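Triabin (PDB 1AVG) inhibits thrombin by forming a non-covalent one-to-one complex at an exosite of the enzyme, blocking fibrin formation and thrombin-induced platelet aggregation. Local coordinates at residues Pro36-Gln40 against Lys60-Asn64. Residues are numbered along the deposited sequence.
Sequences PAVCQ and KFESN
P36-Q40 enters an extended β-strand after a cis peptide bond preceding P36. K60-N64 is an irregular loop: F61 and E62 are extended, whereas S63 turns helical (phi/psi -56/-35). The nearest CA atoms across the segments are those of P36 and S63, 4.4 Å apart. No hydrogen bond joins the segments; they meet by van der Waals packing, much of it side chain against loop backbone. The compact P36 ring packs on this backbone, with CG 3.2 Å from F61 O and CB 3.6 Å from S63 CA; S63 CB lies 3.9 Å from P36 CB, and the short serine side chain (chi1 p) suits an exposed turn. A37 points its CB away, and A37 O is forced to within 2.9 Å of S63 O, a crowded, unbonded approach of two acceptors. The loop links strands 51-56 and 66-71 across the end of strand 37-43, which lies between them in the sheet. This crossing belongs to the strand order 1-3-2-4 that sets triabin apart from the up-and-down barrel of classical lipocalins. V38 and F61 point toward each other. F61 adopts an m rotamer (chi1 -66°, chi2 -30°), and its flat ring obliquely meets V38, CD2 lying 3.7 Å from V38 CG1; Y58 packs edge-to-face on this ring, and F67 adjoins it. Branched V38, with chi1 near 125° between wells, reaches the loop backbone, CG2 standing 3.2 Å from E62 O. Q40 (chi1 m, chi2 t) starts sideways, yet its flexible chain brings the amide beside the F61 ring. C39, out of reach of the loop, forms a disulfide with C142 and touches helix 138-141.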
loop_
_atom_site.group_PDB
_atom_site.type_symbol
_atom_site.label_atom_id
_atom_site.label_comp_id
_atom_site.label_asym_id
_atom_site.label_seq_id
_atom_site.Cartn_x
_atom_site.Cartn_y
_atom_site.Cartn_z
ATOM N N PRO C 36 -1.315 28.229 8.004
ATOM C CA PRO C 36 -0.143 28.875 8.605
ATOM C C PRO C 36 1.029 27.911 8.747
ATOM O O PRO C 36 0.826 26.707 8.898
ATOM C CB PRO C 36 -0.668 29.307 9.974
ATOM C CG PRO C 36 -1.651 28.260 10.301
ATOM C CD PRO C 36 -2.391 28.089 9.002
ATOM N N ALA C 37 2.250 28.433 8.691
ATOM C CA ALA C 37 3.396 27.726 9.256
ATOM C C ALA C 37 3.679 28.167 10.704
ATOM O O ALA C 37 3.506 29.337 11.052
ATOM C CB ALA C 37 4.623 27.923 8.377
ATOM N N VAL C 38 4.096 27.220 11.543
ATOM C CA VAL C 38 4.401 27.476 12.950
ATOM C C VAL C 38 5.610 26.615 13.383
ATOM O O VAL C 38 5.646 25.422 13.108
ATOM C CB VAL C 38 3.139 27.169 13.804
ATOM C CG1 VAL C 38 3.430 26.181 14.903
ATOM C CG2 VAL C 38 2.567 28.442 14.378
ATOM N N CYS C 39 6.631 27.222 13.978
ATOM C CA CYS C 39 7.792 26.451 14.417
ATOM C C CYS C 39 7.725 26.153 15.906
ATOM O O CYS C 39 7.557 27.057 16.728
ATOM C CB CYS C 39 9.108 27.170 14.119
ATOM S SG CYS C 39 10.559 26.285 14.794
ATOM N N GLN C 40 7.875 24.878 16.247
ATOM C CA GLN C 40 7.834 24.427 17.631
ATOM C C GLN C 40 9.191 23.851 17.980
ATOM O O GLN C 40 9.700 22.993 17.262
ATOM C CB GLN C 40 6.768 23.344 17.799
ATOM C CG GLN C 40 5.366 23.808 17.456
ATOM C CD GLN C 40 4.449 22.679 17.035
ATOM O OE1 GLN C 40 3.432 22.909 16.386
ATOM N NE2 GLN C 40 4.796 21.455 17.404
ATOM N N LYS C 60 -5.591 25.977 13.647
ATOM C CA LYS C 60 -5.698 26.422 15.036
ATOM C C LYS C 60 -4.547 27.340 15.473
ATOM O O LYS C 60 -4.655 28.017 16.498
ATOM C CB LYS C 60 -5.778 25.216 15.978
ATOM C CG LYS C 60 -6.838 24.196 15.594
ATOM C CD LYS C 60 -8.167 24.440 16.284
ATOM C CE LYS C 60 -8.125 23.984 17.740
ATOM N NZ LYS C 60 -9.453 24.096 18.414
ATOM N N PHE C 61 -3.465 27.374 14.694
ATOM C CA PHE C 61 -2.293 28.192 15.010
ATOM C C PHE C 61 -2.199 29.491 14.204
ATOM O O PHE C 61 -2.613 29.556 13.049
ATOM C CB PHE C 61 -1.001 27.396 14.769
ATOM C CG PHE C 61 -0.809 26.229 15.697
ATOM C CD1 PHE C 61 -1.310 26.250 16.990
ATOM C CD2 PHE C 61 -0.121 25.103 15.268
ATOM C CE1 PHE C 61 -1.128 25.164 17.839
ATOM C CE2 PHE C 61 0.066 24.015 16.111
ATOM C CZ PHE C 61 -0.440 24.046 17.397
ATOM N N GLU C 62 -1.621 30.521 14.808
ATOM C CA GLU C 62 -1.445 31.782 14.117
ATOM C C GLU C 62 -0.139 31.673 13.330
ATOM O O GLU C 62 0.823 31.082 13.808
ATOM C CB GLU C 62 -1.389 32.933 15.121
ATOM C CG GLU C 62 -2.289 34.097 14.754
ATOM C CD GLU C 62 -3.716 33.655 14.526
ATOM O OE1 GLU C 62 -4.268 32.968 15.412
ATOM O OE2 GLU C 62 -4.279 33.976 13.455
ATOM N N SER C 63 -0.112 32.273 12.145
ATOM C CA SER C 63 1.038 32.243 11.236
ATOM C C SER C 63 2.406 32.723 11.715
ATOM O O SER C 63 3.436 32.214 11.260
ATOM C CB SER C 63 0.691 32.997 9.955
ATOM O OG SER C 63 0.227 34.301 10.264
ATOM N N ASN C 64 2.435 33.745 12.563
ATOM C CA ASN C 64 3.712 34.274 13.044
ATOM C C ASN C 64 3.976 33.978 14.512
ATOM O O ASN C 64 4.450 34.850 15.244
ATOM C CB ASN C 64 3.771 35.783 12.821
ATOM C CG ASN C 64 4.116 36.147 11.403
ATOM O OD1 ASN C 64 5.263 36.004 10.976
ATOM N ND2 ASN C 64 3.129 36.619 10.660
#